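PDB 4A27: synaptic vesicle membrane protein VAT-1 homolog-like, which probably acts as an oxidoreductase of the quinone oxidoreductase branch of the zinc-containing alcohol dehydrogenase family. Local coordinates for the interface of chains A and B. Sequence-based numbering; all coordinates share one arbitrary frame. Chains: chain A/B, Synaptic vesicle membrane protein VAT-1 homolog-like.

The interface of chains A and B. Residues chain A 137, 236, 275-279, 282, 287; chain B 231, 268-269, 271-274.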
# COMPACT_ATOMS: atom_id res chain seq x y z
N VAL A 137 -1.08 -6.01 -1.30
CA VAL A 137 -1.04 -4.97 -0.28
C VAL A 137 0.19 -4.08 -0.54
O VAL A 137 0.05 -2.91 -0.90
CB VAL A 137 -1.05 -5.57 1.13
CG1 VAL A 137 -0.95 -4.47 2.14
CG2 VAL A 137 -2.32 -6.40 1.33
N LEU A 236 0.68 -6.15 9.20
CA LEU A 236 0.38 -7.04 10.30
C LEU A 236 -0.58 -8.13 9.83
O LEU A 236 -1.68 -7.85 9.33
CB LEU A 236 -0.23 -6.27 11.46
CG LEU A 236 -0.35 -7.08 12.75
CD1 LEU A 236 1.04 -7.44 13.30
CD2 LEU A 236 -1.14 -6.32 13.78
N ILE A 275 0.57 1.59 6.72
CA ILE A 275 0.29 0.47 7.59
C ILE A 275 -0.92 -0.27 7.09
O ILE A 275 -1.92 0.35 6.77
CB ILE A 275 0.00 0.96 8.98
CG1 ILE A 275 1.28 1.59 9.55
CG2 ILE A 275 -0.44 -0.20 9.88
CD1 ILE A 275 1.04 2.54 10.74
N ALA A 276 -0.83 -1.59 7.10
CA ALA A 276 -1.87 -2.45 6.60
C ALA A 276 -2.06 -3.64 7.54
O ALA A 276 -1.15 -4.04 8.26
CB ALA A 276 -1.50 -2.97 5.22
N GLY A 277 -3.25 -4.23 7.47
CA GLY A 277 -3.52 -5.45 8.16
C GLY A 277 -4.03 -6.42 7.13
O GLY A 277 -4.64 -6.00 6.17
N PHE A 278 -3.77 -7.71 7.34
CA PHE A 278 -4.19 -8.72 6.41
C PHE A 278 -4.68 -10.02 7.09
O PHE A 278 -3.97 -10.59 7.91
CB PHE A 278 -3.10 -9.05 5.43
CG PHE A 278 -3.54 -10.05 4.39
CD1 PHE A 278 -4.51 -9.69 3.44
CD2 PHE A 278 -3.06 -11.35 4.41
CE1 PHE A 278 -4.94 -10.63 2.48
CE2 PHE A 278 -3.48 -12.28 3.45
CZ PHE A 278 -4.43 -11.92 2.49
N SER A 279 -5.90 -10.45 6.72
CA SER A 279 -6.54 -11.70 7.20
C SER A 279 -7.11 -12.42 6.02
O SER A 279 -8.13 -12.00 5.46
CB SER A 279 -7.69 -11.38 8.14
OG SER A 279 -8.53 -12.53 8.27
N ASN A 282 -10.85 -13.89 6.55
CA ASN A 282 -11.88 -12.86 6.39
C ASN A 282 -12.11 -12.45 4.97
O ASN A 282 -13.26 -12.22 4.58
CB ASN A 282 -11.53 -11.61 7.18
CG ASN A 282 -11.68 -11.80 8.65
OD1 ASN A 282 -12.14 -12.85 9.12
ND2 ASN A 282 -11.26 -10.80 9.41
N GLN A 287 -15.68 -11.28 3.27
CA GLN A 287 -15.61 -10.16 2.35
C GLN A 287 -15.80 -10.54 0.89
O GLN A 287 -15.83 -9.66 0.04
CB GLN A 287 -14.30 -9.42 2.55
CG GLN A 287 -14.23 -8.70 3.89
CD GLN A 287 -12.80 -8.49 4.36
OE1 GLN A 287 -11.86 -8.64 3.59
NE2 GLN A 287 -12.63 -8.19 5.66
N LEU B 231 -8.96 -4.69 0.81
CA LEU B 231 -7.66 -4.35 0.27
C LEU B 231 -7.58 -2.89 -0.15
O LEU B 231 -6.65 -2.52 -0.81
CB LEU B 231 -7.26 -5.27 -0.88
CG LEU B 231 -7.27 -6.75 -0.47
CD1 LEU B 231 -6.95 -7.62 -1.69
CD2 LEU B 231 -6.25 -6.98 0.61
N LEU B 268 -7.70 -2.82 10.95
CA LEU B 268 -7.06 -2.97 9.64
C LEU B 268 -6.90 -4.45 9.26
O LEU B 268 -7.25 -4.87 8.15
CB LEU B 268 -5.70 -2.25 9.62
CG LEU B 268 -5.69 -0.73 9.87
CD1 LEU B 268 -4.30 -0.10 9.64
CD2 LEU B 268 -6.72 -0.08 8.99
N TYR B 269 -6.37 -5.23 10.20
CA TYR B 269 -6.28 -6.68 10.08
C TYR B 269 -7.63 -7.32 9.76
O TYR B 269 -7.76 -8.09 8.79
CB TYR B 269 -5.71 -7.27 11.40
CG TYR B 269 -5.81 -8.78 11.55
CD1 TYR B 269 -5.03 -9.63 10.78
CD2 TYR B 269 -6.65 -9.36 12.51
CE1 TYR B 269 -5.11 -11.02 10.92
CE2 TYR B 269 -6.74 -10.75 12.66
CZ TYR B 269 -5.96 -11.56 11.86
OH TYR B 269 -6.01 -12.93 11.98
N GLU B 271 -10.45 -5.97 8.82
CA GLU B 271 -11.13 -5.45 7.63
C GLU B 271 -10.28 -5.46 6.36
O GLU B 271 -10.75 -5.06 5.30
CB GLU B 271 -11.67 -4.06 7.92
CG GLU B 271 -12.66 -4.07 9.09
CD GLU B 271 -13.28 -2.70 9.33
OE1 GLU B 271 -13.50 -2.02 8.31
OE2 GLU B 271 -13.55 -2.33 10.50
N ASN B 272 -9.03 -5.91 6.46
CA ASN B 272 -8.13 -5.95 5.30
C ASN B 272 -7.96 -4.62 4.60
O ASN B 272 -8.13 -4.50 3.37
CB ASN B 272 -8.60 -7.00 4.32
CG ASN B 272 -8.27 -8.38 4.79
OD1 ASN B 272 -7.12 -8.67 5.09
ND2 ASN B 272 -9.29 -9.23 4.88
N LYS B 273 -7.62 -3.61 5.39
CA LYS B 273 -7.44 -2.27 4.88
C LYS B 273 -6.04 -1.69 5.15
O LYS B 273 -5.30 -2.17 5.98
CB LYS B 273 -8.55 -1.37 5.40
CG LYS B 273 -9.85 -1.60 4.62
CD LYS B 273 -11.07 -1.22 5.41
CE LYS B 273 -12.36 -1.70 4.73
NZ LYS B 273 -13.56 -0.99 5.32
N VAL B 274 -5.73 -0.64 4.39
CA VAL B 274 -4.43 0.01 4.37
C VAL B 274 -4.60 1.49 4.62
O VAL B 274 -5.42 2.14 3.96
CB VAL B 274 -3.85 -0.21 2.96
CG1 VAL B 274 -2.38 0.30 2.83
CG2 VAL B 274 -3.95 -1.71 2.66
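This two-fold homodimer interface joins copies of a medium-chain dehydrogenase, a member of the quinone oxidoreductase subfamily, edge to edge through strand 274-278. An antiparallel bridge pairs A:Ala276 with B:Val274, the mode by which nucleotide-binding domains in this family commonly dimerise, so the pair is likely to be the physiological one. Beside the bridge, A:Gly277 N donates to B:Lys273 O over 3.3 Å, nearly along the C=O axis.

B:Asn272, just after helix 265-271, carries a group of polar contacts in which its amide reads the chain A backbone just past the strand. With CG anti to the carbonyl carbon (chi1 -76°), the amide points at the backbone of A:Ser279. OD1 takes the A:Ser279 N-H at 2.7 Å, on a lone pair and nearly straight (169° at H). ND2 returns a bond to A:Ser279 O at 3.1 Å, and another partner is the side-chain OE1 of A:Gln287, 2.9 Å from ND2. Both acceptors lie close to the B:Asn272 amide plane, which fixes the rotation of the amide; its flip follows from OD1 accepting an N-H while ND2 faces two carbonyl oxygens. The A:Gln287 amide stands almost perpendicular (86°). An alanine here would probably loosen the join, since the amide's bonds to A:Ser279 and A:Gln287 would be lost.

B:Tyr269 lays one ring face over A:Ser279 CB, which sits 3.8 Å above the plane towards the rim. Apolar contacts continue along the strand: B:Val274 CG2 meets A:Ala276 CB at 3.8 Å, and the B:Leu268 side chain crosses A:Ile275 at about a right angle, its CD1 against CG2. Farther out, the A:Val137 and B:Leu231 side chains also cross at about a right angle, with A:Val137 CG2 4.0 Å from B:Leu231 CD2.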